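Local coordinates for protein DR2417 (PDB 4XWW) that probably degrades and matures RNA as a metal-dependent 5'-3' exonuclease, possibly also an endonuclease, of the metallo-beta-lactamase superfamily, at residues L204-D209 with K397-W402; R425-K430 with F442-T447; T165-V170 with L437-F442; T18-P23 with G432-L437. All blocks are in the same frame, centred on the assembly; numbering follows the deposited sequence.

Contact 1: L204-D209 with K397-W402; sequences LLLISD and KFFLPW
L206 is gripped on both its polar backbone atoms by 397-402: its N donates to F398 O at 3.0 Å, and its O takes the N-H of L400 at 2.8 Å in an almost straight bond (179°). The ladder continues at either end with F398 N to L204 O and W402 N to S208 O (2.9 Å), while S208 N to L400 O is weak. This is parallel pairing, and the CA-H groups of L205 and I207 add close approaches to the carbonyls of F398 and L400. L206 O also lies at the edge of the F399 ring, 3.3 Å from CD1, and S208 CB meets the same edge in plane. On the face of L205, I207 and W402, L205 CD1 lies against F398 CB and L400 CG, and I207 CG2 presses on W402 CB at 3.5 Å. W402 carries its indole past D209, CZ3 lying 4.1 Å from D209 CB. The carboxyl group of D209, the predicted proton donor, is held by H381, T211 and the N-H of F176. Strand pairing sets D209 beside W402, whose chain neighbour H403 binds zinc, so backbone bonds between segments almost 190 residues apart probably help shape the catalytic centre.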
loop_
_atom_site.group_PDB
_atom_site.type_symbol
_atom_site.label_atom_id
_atom_site.label_comp_id
_atom_site.label_asym_id
_atom_site.label_seq_id
_atom_site.Cartn_x
_atom_site.Cartn_y
_atom_site.Cartn_z
ATOM N N LEU A 204 -20.681 30.780 14.130
ATOM C CA LEU A 204 -21.348 30.727 12.823
ATOM C C LEU A 204 -20.901 29.524 11.989
ATOM O O LEU A 204 -21.722 28.809 11.386
ATOM C CB LEU A 204 -21.085 32.019 12.045
ATOM C CG LEU A 204 -21.724 32.098 10.652
ATOM C CD1 LEU A 204 -23.243 32.050 10.758
ATOM C CD2 LEU A 204 -21.299 33.376 9.968
ATOM N N LEU A 205 -19.594 29.312 11.940
ATOM C CA LEU A 205 -19.032 28.226 11.151
ATOM C C LEU A 205 -18.001 27.461 11.958
ATOM O O LEU A 205 -17.088 28.051 12.533
ATOM C CB LEU A 205 -18.388 28.760 9.870
ATOM C CG LEU A 205 -17.592 27.741 9.052
ATOM C CD1 LEU A 205 -18.528 26.688 8.486
ATOM C CD2 LEU A 205 -16.858 28.470 7.946
ATOM N N LEU A 206 -18.156 26.141 11.993
ATOM C CA LEU A 206 -17.122 25.273 12.545
ATOM C C LEU A 206 -16.338 24.574 11.421
ATOM O O LEU A 206 -16.929 24.026 10.473
ATOM C CB LEU A 206 -17.738 24.225 13.471
ATOM C CG LEU A 206 -16.782 23.106 13.919
ATOM C CD1 LEU A 206 -15.733 23.661 14.909
ATOM C CD2 LEU A 206 -17.562 21.958 14.553
ATOM N N ILE A 207 -15.014 24.628 11.518
ATOM C CA ILE A 207 -14.132 23.848 10.647
ATOM C C ILE A 207 -13.392 22.843 11.527
ATOM O O ILE A 207 -12.659 23.232 12.449
ATOM C CB ILE A 207 -13.140 24.776 9.882
ATOM C CG1 ILE A 207 -13.887 25.878 9.116
ATOM C CG2 ILE A 207 -12.241 23.965 8.928
ATOM C CD1 ILE A 207 -12.938 26.869 8.467
ATOM N N SER A 208 -13.535 21.539 11.240
ATOM C CA SER A 208 -13.010 20.542 12.172
ATOM C C SER A 208 -12.307 19.388 11.474
ATOM O O SER A 208 -12.634 18.999 10.346
ATOM C CB SER A 208 -14.139 20.025 13.071
ATOM O OG SER A 208 -13.661 19.166 14.094
ATOM N N ASP A 209 -11.332 18.855 12.197
ATOM C CA ASP A 209 -10.414 17.823 11.736
ATOM C C ASP A 209 -11.118 16.480 11.542
ATOM O O ASP A 209 -11.585 15.889 12.506
ATOM C CB ASP A 209 -9.291 17.729 12.778
ATOM C CG ASP A 209 -8.243 16.666 12.468
ATOM O OD1 ASP A 209 -8.286 16.002 11.401
ATOM O OD2 ASP A 209 -7.332 16.536 13.315
ATOM N N LYS A 397 -23.782 26.925 13.534
ATOM C CA LYS A 397 -24.849 27.034 12.556
ATOM C C LYS A 397 -24.450 26.293 11.288
ATOM O O LYS A 397 -25.257 25.569 10.711
ATOM C CB LYS A 397 -25.172 28.492 12.246
ATOM C CG LYS A 397 -26.360 28.671 11.298
ATOM C CD LYS A 397 -26.863 30.133 11.311
ATOM C CE LYS A 397 -28.158 30.278 10.494
ATOM N NZ LYS A 397 -28.599 31.692 10.325
ATOM N N PHE A 398 -23.196 26.454 10.872
ATOM C CA PHE A 398 -22.735 25.845 9.626
ATOM C C PHE A 398 -21.475 25.022 9.873
ATOM O O PHE A 398 -20.745 25.284 10.825
ATOM C CB PHE A 398 -22.500 26.935 8.589
ATOM C CG PHE A 398 -23.756 27.705 8.239
ATOM C CD1 PHE A 398 -24.873 27.031 7.784
ATOM C CD2 PHE A 398 -23.816 29.089 8.370
ATOM C CE1 PHE A 398 -26.035 27.724 7.456
ATOM C CE2 PHE A 398 -24.977 29.796 8.052
ATOM C CZ PHE A 398 -26.091 29.107 7.590
ATOM N N PHE A 399 -21.221 24.012 9.044
ATOM C CA PHE A 399 -20.142 23.087 9.343
ATOM C C PHE A 399 -19.374 22.689 8.078
ATOM O O PHE A 399 -19.976 22.288 7.072
ATOM C CB PHE A 399 -20.734 21.870 10.070
ATOM C CG PHE A 399 -19.745 20.783 10.402
ATOM C CD1 PHE A 399 -18.471 21.078 10.858
ATOM C CD2 PHE A 399 -20.128 19.457 10.298
ATOM C CE1 PHE A 399 -17.578 20.048 11.171
ATOM C CE2 PHE A 399 -19.258 18.430 10.614
ATOM C CZ PHE A 399 -17.976 18.722 11.044
ATOM N N LEU A 400 -18.044 22.820 8.147
ATOM C CA LEU A 400 -17.130 22.398 7.088
ATOM C C LEU A 400 -16.166 21.342 7.599
ATOM O O LEU A 400 -15.110 21.670 8.135
ATOM C CB LEU A 400 -16.304 23.571 6.549
ATOM C CG LEU A 400 -16.858 24.522 5.498
ATOM C CD1 LEU A 400 -15.784 25.553 5.153
ATOM C CD2 LEU A 400 -17.265 23.754 4.252
ATOM N N PRO A 401 -16.515 20.063 7.425
ATOM C CA PRO A 401 -15.553 19.019 7.799
ATOM C C PRO A 401 -14.326 19.101 6.892
ATOM O O PRO A 401 -14.454 19.223 5.666
ATOM C CB PRO A 401 -16.345 17.722 7.602
ATOM C CG PRO A 401 -17.502 18.110 6.700
ATOM C CD PRO A 401 -17.830 19.518 7.062
ATOM N N TRP A 402 -13.147 19.006 7.498
ATOM C CA TRP A 402 -11.900 19.424 6.872
ATOM C C TRP A 402 -10.791 18.403 7.191
ATOM O O TRP A 402 -11.021 17.500 7.996
ATOM C CB TRP A 402 -11.582 20.867 7.358
ATOM C CG TRP A 402 -10.152 21.280 7.288
ATOM C CD1 TRP A 402 -9.505 21.821 6.209
ATOM C CD2 TRP A 402 -9.194 21.215 8.342
ATOM N NE1 TRP A 402 -8.193 22.059 6.520
ATOM C CE2 TRP A 402 -7.975 21.694 7.827
ATOM C CE3 TRP A 402 -9.247 20.795 9.680
ATOM C CZ2 TRP A 402 -6.810 21.776 8.599
ATOM C CZ3 TRP A 402 -8.073 20.850 10.450
ATOM C CH2 TRP A 402 -6.876 21.338 9.896
#

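Contact 2: R425-K430 with F442-T447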
loop_
_atom_site.group_PDB
_atom_site.type_symbol
_atom_site.label_atom_id
_atom_site.label_comp_id
_atom_site.label_asym_id
_atom_site.label_seq_id
_atom_site.Cartn_x
_atom_site.Cartn_y
_atom_site.Cartn_z
ATOM N N ARG A 425 -26.690 23.539 8.178
ATOM C CA ARG A 425 -26.222 22.965 6.924
ATOM C C ARG A 425 -24.744 22.593 7.016
ATOM O O ARG A 425 -23.945 23.288 7.650
ATOM C CB ARG A 425 -26.451 23.930 5.749
ATOM C CG ARG A 425 -26.146 23.296 4.386
ATOM C CD ARG A 425 -26.810 24.025 3.215
ATOM N NE ARG A 425 -26.758 25.475 3.360
ATOM C CZ ARG A 425 -27.811 26.235 3.647
ATOM N NH1 ARG A 425 -29.007 25.685 3.812
ATOM N NH2 ARG A 425 -27.671 27.549 3.767
ATOM N N THR A 426 -24.401 21.479 6.389
ATOM C CA THR A 426 -23.016 21.026 6.341
ATOM C C THR A 426 -22.619 20.895 4.882
ATOM O O THR A 426 -23.373 20.329 4.085
ATOM C CB THR A 426 -22.832 19.683 7.058
ATOM O OG1 THR A 426 -23.235 19.807 8.428
ATOM C CG2 THR A 426 -21.373 19.232 6.996
ATOM N N LEU A 427 -21.454 21.429 4.518
ATOM C CA LEU A 427 -20.965 21.274 3.150
ATOM C C LEU A 427 -19.697 20.442 3.105
ATOM O O LEU A 427 -18.893 20.475 4.036
ATOM C CB LEU A 427 -20.691 22.621 2.507
ATOM C CG LEU A 427 -21.916 23.495 2.299
ATOM C CD1 LEU A 427 -21.483 24.848 1.767
ATOM C CD2 LEU A 427 -22.912 22.812 1.355
ATOM N N ILE A 428 -19.533 19.697 2.015
ATOM C CA ILE A 428 -18.313 18.923 1.793
ATOM C C ILE A 428 -17.471 19.708 0.785
ATOM O O ILE A 428 -17.718 19.648 -0.422
ATOM C CB ILE A 428 -18.593 17.480 1.266
ATOM C CG1 ILE A 428 -19.593 16.715 2.151
ATOM C CG2 ILE A 428 -17.284 16.712 1.156
ATOM C CD1 ILE A 428 -19.126 16.457 3.568
ATOM N N ALA A 429 -16.508 20.487 1.273
ATOM C CA ALA A 429 -15.758 21.350 0.371
ATOM C C ALA A 429 -14.655 20.591 -0.368
ATOM O O ALA A 429 -14.135 19.563 0.105
ATOM C CB ALA A 429 -15.175 22.562 1.127
ATOM N N LYS A 430 -14.354 21.106 -1.556
ATOM C CA LYS A 430 -13.240 20.677 -2.394
ATOM C C LYS A 430 -12.247 21.812 -2.465
ATOM O O LYS A 430 -12.646 22.966 -2.337
ATOM C CB LYS A 430 -13.711 20.328 -3.811
ATOM C CG LYS A 430 -14.731 19.210 -3.876
ATOM C CD LYS A 430 -15.090 18.942 -5.336
ATOM C CE LYS A 430 -16.501 18.386 -5.475
ATOM N NZ LYS A 430 -17.535 19.432 -5.246
ATOM N N PHE A 442 -24.722 29.969 3.436
ATOM C CA PHE A 442 -23.665 28.970 3.474
ATOM C C PHE A 442 -23.774 28.135 2.210
ATOM O O PHE A 442 -24.568 27.195 2.134
ATOM C CB PHE A 442 -23.789 28.106 4.729
ATOM C CG PHE A 442 -22.608 27.177 4.958
ATOM C CD1 PHE A 442 -21.313 27.688 5.000
ATOM C CD2 PHE A 442 -22.794 25.821 5.159
ATOM C CE1 PHE A 442 -20.219 26.849 5.229
ATOM C CE2 PHE A 442 -21.708 24.978 5.387
ATOM C CZ PHE A 442 -20.422 25.497 5.421
ATOM N N ARG A 443 -22.992 28.500 1.201
ATOM C CA ARG A 443 -23.068 27.816 -0.085
ATOM C C ARG A 443 -21.773 27.953 -0.868
ATOM O O ARG A 443 -20.999 28.883 -0.653
ATOM C CB ARG A 443 -24.225 28.383 -0.914
ATOM C CG ARG A 443 -24.072 29.861 -1.159
ATOM C CD ARG A 443 -25.199 30.455 -1.986
ATOM N NE ARG A 443 -24.859 31.817 -2.383
ATOM C CZ ARG A 443 -24.374 32.151 -3.575
ATOM N NH1 ARG A 443 -24.187 31.225 -4.504
ATOM N NH2 ARG A 443 -24.084 33.419 -3.840
ATOM N N VAL A 444 -21.553 27.025 -1.788
ATOM C CA VAL A 444 -20.449 27.137 -2.727
ATOM C C VAL A 444 -20.893 27.992 -3.909
ATOM O O VAL A 444 -21.804 27.604 -4.645
ATOM C CB VAL A 444 -19.982 25.767 -3.242
ATOM C CG1 VAL A 444 -18.824 25.954 -4.221
ATOM C CG2 VAL A 444 -19.586 24.827 -2.075
ATOM N N SER A 445 -20.246 29.138 -4.097
ATOM C CA SER A 445 -20.694 30.127 -5.077
ATOM C C SER A 445 -19.858 30.174 -6.354
ATOM O O SER A 445 -20.154 30.943 -7.266
ATOM C CB SER A 445 -20.707 31.510 -4.443
ATOM O OG SER A 445 -19.401 31.916 -4.059
ATOM N N GLY A 446 -18.815 29.358 -6.419
ATOM C CA GLY A 446 -17.938 29.350 -7.573
ATOM C C GLY A 446 -16.655 28.629 -7.223
ATOM O O GLY A 446 -16.528 28.105 -6.120
ATOM N N THR A 447 -15.707 28.597 -8.156
ATOM C CA THR A 447 -14.427 27.937 -7.912
ATOM C C THR A 447 -13.293 28.853 -8.346
ATOM O O THR A 447 -13.495 29.773 -9.137
ATOM C CB THR A 447 -14.319 26.557 -8.641
ATOM O OG1 THR A 447 -14.429 26.727 -10.057
ATOM C CG2 THR A 447 -15.405 25.614 -8.171
#
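R425 meets F442 by turning at chi3 (41°), which brings NE to F442 O on strand 441-447; the arginine chain leaves the backbone with CG anti to N, and F442 likewise has CG anti to its N (chi1 -171°). NE of R425 donates to F442 O at 3.0 Å, with an N-H...O angle of 151°. The donor lies in the plane of the carbonyl, whereas the oxygen is tilted modestly from the guanidinium plane. NH2 of the same group comes 4.0 Å from F442 CB, so the arginine follows the root of the side chain whose carbonyl it grips.

L427 reaches the ring tip to tip. Its CD1 sits over one face in a CH-pi contact, 3.7 Å from the ring centroid and offset toward the rim, and its CG comes within 3.4 Å of CE2. The same CD1 also touches R443 CA, at 3.8 Å, and more loosely V444 CG2, at 4.3 Å. Beyond the pair, F442 stacks with F398 and packs on V435 and L437, while R443 turns away to a salt bridge with E441.

The arrangement is that of a beta-sandwich edge: within this chain 425-426 is the outermost strand of one sheet and 441-447 of the other. The F442 ring, carried by 441-447, packs against L427 just beyond 425-426 and against F398, and the R425 bond to its carbonyl ties the two edges of the metallo-beta-lactamase sandwich together.

Contact 3: T165-V170 with L437-F442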
loop_
_atom_site.group_PDB
_atom_site.type_symbol
_atom_site.label_atom_id
_atom_site.label_comp_id
_atom_site.label_asym_id
_atom_site.label_seq_id
_atom_site.Cartn_x
_atom_site.Cartn_y
_atom_site.Cartn_z
ATOM N N THR A 165 -15.131 37.861 12.340
ATOM C CA THR A 165 -15.306 38.545 11.063
ATOM C C THR A 165 -16.574 39.394 11.127
ATOM O O THR A 165 -17.351 39.251 12.061
ATOM C CB THR A 165 -15.413 37.548 9.895
ATOM O OG1 THR A 165 -16.756 37.072 9.794
ATOM C CG2 THR A 165 -14.460 36.361 10.089
ATOM N N PRO A 166 -16.792 40.276 10.130
ATOM C CA PRO A 166 -18.035 41.062 10.144
ATOM C C PRO A 166 -19.338 40.247 10.067
ATOM O O PRO A 166 -20.403 40.780 10.394
ATOM C CB PRO A 166 -17.903 41.940 8.892
ATOM C CG PRO A 166 -16.438 42.056 8.679
ATOM C CD PRO A 166 -15.853 40.752 9.096
ATOM N N VAL A 167 -19.281 38.993 9.631
ATOM C CA VAL A 167 -20.518 38.226 9.515
ATOM C C VAL A 167 -20.720 37.330 10.743
ATOM O O VAL A 167 -21.784 36.728 10.916
ATOM C CB VAL A 167 -20.548 37.350 8.236
ATOM C CG1 VAL A 167 -20.313 38.194 6.987
ATOM C CG2 VAL A 167 -19.519 36.231 8.340
ATOM N N GLY A 168 -19.688 37.226 11.577
ATOM C CA GLY A 168 -19.732 36.358 12.734
ATOM C C GLY A 168 -18.435 35.595 12.937
ATOM O O GLY A 168 -17.425 35.909 12.309
ATOM N N ASP A 169 -18.461 34.585 13.807
ATOM C CA ASP A 169 -17.235 33.881 14.183
ATOM C C ASP A 169 -17.064 32.527 13.517
ATOM O O ASP A 169 -17.996 31.738 13.470
ATOM C CB ASP A 169 -17.175 33.656 15.696
ATOM C CG ASP A 169 -17.066 34.936 16.488
ATOM O OD1 ASP A 169 -16.828 36.009 15.899
ATOM O OD2 ASP A 169 -17.216 34.845 17.721
ATOM N N VAL A 170 -15.847 32.260 13.050
ATOM C CA VAL A 170 -15.449 30.939 12.578
ATOM C C VAL A 170 -14.563 30.300 13.647
ATOM O O VAL A 170 -13.577 30.902 14.074
ATOM C CB VAL A 170 -14.671 31.015 11.240
ATOM C CG1 VAL A 170 -14.204 29.596 10.770
ATOM C CG2 VAL A 170 -15.500 31.739 10.153
ATOM N N LEU A 437 -20.127 32.637 3.135
ATOM C CA LEU A 437 -20.630 32.553 4.491
ATOM C C LEU A 437 -21.188 33.897 4.930
ATOM O O LEU A 437 -20.506 34.917 4.863
ATOM C CB LEU A 437 -19.522 32.086 5.443
ATOM C CG LEU A 437 -19.882 31.977 6.929
ATOM C CD1 LEU A 437 -20.688 30.723 7.168
ATOM C CD2 LEU A 437 -18.646 31.993 7.808
ATOM N N GLY A 438 -22.446 33.879 5.350
ATOM C CA GLY A 438 -23.087 35.034 5.943
ATOM C C GLY A 438 -23.905 34.580 7.134
ATOM O O GLY A 438 -23.956 33.391 7.431
ATOM N N PRO A 439 -24.548 35.526 7.831
ATOM C CA PRO A 439 -25.349 35.174 9.009
ATOM C C PRO A 439 -26.381 34.080 8.739
ATOM O O PRO A 439 -26.661 33.286 9.637
ATOM C CB PRO A 439 -26.022 36.505 9.363
ATOM C CG PRO A 439 -24.982 37.513 8.965
ATOM C CD PRO A 439 -24.423 36.986 7.670
ATOM N N ASP A 440 -26.923 34.032 7.523
ATOM C CA ASP A 440 -27.823 32.956 7.127
ATOM C C ASP A 440 -27.521 32.480 5.710
ATOM O O ASP A 440 -28.428 32.126 4.958
ATOM C CB ASP A 440 -29.288 33.392 7.220
ATOM C CG ASP A 440 -30.233 32.203 7.221
ATOM O OD1 ASP A 440 -29.888 31.203 7.884
ATOM O OD2 ASP A 440 -31.289 32.248 6.549
ATOM N N GLU A 441 -26.244 32.491 5.342
ATOM C CA GLU A 441 -25.828 32.022 4.027
ATOM C C GLU A 441 -24.675 31.059 4.185
ATOM O O GLU A 441 -23.763 31.306 4.963
ATOM C CB GLU A 441 -25.411 33.186 3.120
ATOM C CG GLU A 441 -24.958 32.733 1.724
ATOM C CD GLU A 441 -24.643 33.891 0.789
ATOM O OE1 GLU A 441 -24.857 35.054 1.191
ATOM O OE2 GLU A 441 -24.190 33.635 -0.351
ATOM N N PHE A 442 -24.722 29.969 3.436
ATOM C CA PHE A 442 -23.665 28.970 3.474
ATOM C C PHE A 442 -23.774 28.135 2.210
ATOM O O PHE A 442 -24.568 27.195 2.134
ATOM C CB PHE A 442 -23.789 28.106 4.729
ATOM C CG PHE A 442 -22.608 27.177 4.958
ATOM C CD1 PHE A 442 -21.313 27.688 5.000
ATOM C CD2 PHE A 442 -22.794 25.821 5.159
ATOM C CE1 PHE A 442 -20.219 26.849 5.229
ATOM C CE2 PHE A 442 -21.708 24.978 5.387
ATOM C CZ PHE A 442 -20.422 25.497 5.421
#
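V167 presents its branched side chain to the turn at G438 and P439. CB is the first atom to meet it, 3.9 Å from P439 CD and 4.1 Å from G438 CA. Farther out the two methyls divide: CG1, anti to the carbonyl carbon (chi1 -55°), and CG2, placed between the backbone N and the carbonyl carbon, both come up to L437 O, at 3.9 and 3.8 Å. V167 O completes the patch by lying 3.8 Å from P439 CG. The valine stands on a type I beta turn from T165 to G168 that links two antiparallel strands, and its partner is likewise a hairpin turn, between 433-438 and 441-447; two hairpins, one from each sheet of the metallo-beta-lactamase sandwich, therefore meet by their bends. The first turn is held from within. T165 OG1 accepts the N-H of V167 in an ST turn and donates to G168 O at 2.9 Å, an oxygen that also receives T165 N. Deeper between the sheets, V170 CG2 crosses L437 obliquely to touch CD2 at 3.9 Å, where L19 and L205 join the apolar cluster. At the second hairpin D440 forms salt bridges with K397 and K424, and P439 O accepts a bond from K397 NZ.

Contact 4: T18-P23 with G432-L437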
loop_
_atom_site.group_PDB
_atom_site.type_symbol
_atom_site.label_atom_id
_atom_site.label_comp_id
_atom_site.label_asym_id
_atom_site.label_seq_id
_atom_site.Cartn_x
_atom_site.Cartn_y
_atom_site.Cartn_z
ATOM N N THR A 18 -20.102 39.176 1.928
ATOM C CA THR A 18 -19.962 37.882 2.577
ATOM C C THR A 18 -18.505 37.528 2.819
ATOM O O THR A 18 -17.602 38.053 2.167
ATOM C CB THR A 18 -20.600 36.759 1.741
ATOM O OG1 THR A 18 -20.042 36.769 0.420
ATOM C CG2 THR A 18 -22.102 36.945 1.648
ATOM N N LEU A 19 -18.284 36.640 3.780
ATOM C CA LEU A 19 -16.977 36.046 3.971
ATOM C C LEU A 19 -16.843 34.946 2.925
ATOM O O LEU A 19 -17.799 34.213 2.685
ATOM C CB LEU A 19 -16.838 35.487 5.392
ATOM C CG LEU A 19 -15.497 34.885 5.808
ATOM C CD1 LEU A 19 -14.435 35.960 5.856
ATOM C CD2 LEU A 19 -15.605 34.159 7.156
ATOM N N GLU A 20 -15.686 34.854 2.278
ATOM C CA GLU A 20 -15.396 33.704 1.429
ATOM C C GLU A 20 -14.380 32.869 2.161
ATOM O O GLU A 20 -13.352 33.385 2.602
ATOM C CB GLU A 20 -14.862 34.119 0.056
ATOM C CG GLU A 20 -15.819 35.030 -0.724
ATOM C CD GLU A 20 -15.224 35.538 -2.023
ATOM O OE1 GLU A 20 -13.982 35.598 -2.148
ATOM O OE2 GLU A 20 -16.009 35.892 -2.921
ATOM N N VAL A 21 -14.702 31.599 2.331
ATOM C CA VAL A 21 -13.741 30.630 2.819
ATOM C C VAL A 21 -13.284 29.851 1.590
ATOM O O VAL A 21 -14.096 29.195 0.941
ATOM C CB VAL A 21 -14.350 29.687 3.864
ATOM C CG1 VAL A 21 -13.288 28.700 4.389
ATOM C CG2 VAL A 21 -14.934 30.468 5.011
ATOM N N ILE A 22 -12.012 29.978 1.231
ATOM C CA ILE A 22 -11.513 29.363 0.006
ATOM C C ILE A 22 -10.368 28.410 0.338
ATOM O O ILE A 22 -9.216 28.827 0.428
ATOM C CB ILE A 22 -11.044 30.448 -1.002
ATOM C CG1 ILE A 22 -12.130 31.525 -1.168
ATOM C CG2 ILE A 22 -10.663 29.809 -2.336
ATOM C CD1 ILE A 22 -11.699 32.738 -2.000
ATOM N N PRO A 23 -10.688 27.128 0.558
ATOM C CA PRO A 23 -9.629 26.126 0.750
ATOM C C PRO A 23 -8.789 25.985 -0.510
ATOM O O PRO A 23 -9.361 25.799 -1.585
ATOM C CB PRO A 23 -10.402 24.843 1.045
ATOM C CG PRO A 23 -11.735 25.044 0.424
ATOM C CD PRO A 23 -12.029 26.518 0.571
ATOM N N GLY A 432 -10.279 24.738 -3.991
ATOM C CA GLY A 432 -10.713 25.683 -5.013
ATOM C C GLY A 432 -12.141 26.170 -4.848
ATOM O O GLY A 432 -12.537 27.135 -5.490
ATOM N N ASP A 433 -12.917 25.529 -3.981
ATOM C CA ASP A 433 -14.292 25.988 -3.758
ATOM C C ASP A 433 -14.305 27.369 -3.118
ATOM O O ASP A 433 -13.515 27.653 -2.206
ATOM C CB ASP A 433 -15.073 25.038 -2.846
ATOM C CG ASP A 433 -15.585 23.812 -3.558
ATOM O OD1 ASP A 433 -15.494 23.743 -4.803
ATOM O OD2 ASP A 433 -16.104 22.923 -2.854
ATOM N N ILE A 434 -15.206 28.225 -3.585
ATOM C CA ILE A 434 -15.497 29.457 -2.868
ATOM C C ILE A 434 -16.701 29.185 -1.982
ATOM O O ILE A 434 -17.816 29.011 -2.473
ATOM C CB ILE A 434 -15.797 30.649 -3.812
ATOM C CG1 ILE A 434 -14.668 30.835 -4.822
ATOM C CG2 ILE A 434 -16.000 31.909 -3.004
ATOM C CD1 ILE A 434 -15.051 31.699 -6.000
ATOM N N VAL A 435 -16.481 29.100 -0.676
ATOM C CA VAL A 435 -17.595 28.860 0.222
ATOM C C VAL A 435 -18.065 30.201 0.772
ATOM O O VAL A 435 -17.328 30.894 1.482
ATOM C CB VAL A 435 -17.216 27.905 1.368
ATOM C CG1 VAL A 435 -18.429 27.641 2.258
ATOM C CG2 VAL A 435 -16.671 26.583 0.799
ATOM N N ASN A 436 -19.287 30.585 0.421
ATOM C CA ASN A 436 -19.811 31.863 0.883
ATOM C C ASN A 436 -20.497 31.749 2.223
ATOM O O ASN A 436 -21.346 30.893 2.428
ATOM C CB ASN A 436 -20.770 32.453 -0.144
ATOM C CG ASN A 436 -20.071 33.384 -1.092
ATOM O OD1 ASN A 436 -19.509 32.953 -2.093
ATOM N ND2 ASN A 436 -20.064 34.664 -0.762
ATOM N N LEU A 437 -20.127 32.637 3.135
ATOM C CA LEU A 437 -20.630 32.553 4.491
ATOM C C LEU A 437 -21.188 33.897 4.930
ATOM O O LEU A 437 -20.506 34.917 4.863
ATOM C CB LEU A 437 -19.522 32.086 5.443
ATOM C CG LEU A 437 -19.882 31.977 6.929
ATOM C CD1 LEU A 437 -20.688 30.723 7.168
ATOM C CD2 LEU A 437 -18.646 31.993 7.808
#
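L19 and V21 bond to L437 and V435 as the two hydrogen-bonded pairs of an antiparallel ladder. L19 N gives to L437 O and takes L437 N on its own O at 2.8 Å; V21 does the same with V435, its N-H pointing almost straight at V435 O (2.8 Å, 171°). G432 N closes the far end on P23 O, where proline lacks an N-H and its CD instead abuts D433 O at 3.3 Å. CA-H groups fill the steps between: E20 CA lies 3.4 Å from V435 O, and I22 CA as far from D433 O.

Apolar contacts divide by face. On one side L19 and L437 run alongside each other, CD2 to CD2 at 3.8 Å, with V21 and V435 touching through CB; this face looks toward L204 and F442. On the other, I434 CG2 lies against the aliphatic part and CD of E20, the latter at 3.8 Å.

Polar side chains gather near the start of 18-23, where T18 and N436 cross at about a right angle. The pair lies within one sheet of the metallo-beta-lactamase sandwich, where the chain's first strand pairs with one some 400 residues later.

How the contacts relate
All four contacts lie on one side of the chain's centre, with centres 7 to 13 Å apart, and together describe the beta sandwich of the metallo-beta-lactamase core. Contact 1 is a pairing inside one sheet, contact 4 a pairing inside the other; contacts 2 and 3 bridge the two. Contacts 2 and 4 are closest. Strand 433-438 serves contacts 3 and 4, which share L437, and F442 belongs to the segments of contacts 2 and 3. Along the chain contact 1 is nested within the loops closed by contacts 3 and 4 and ends before contact 2 begins. Residues after the inserted beta-CASP region thus return to complete both sheets, with contact 1 the one that reaches the zinc site.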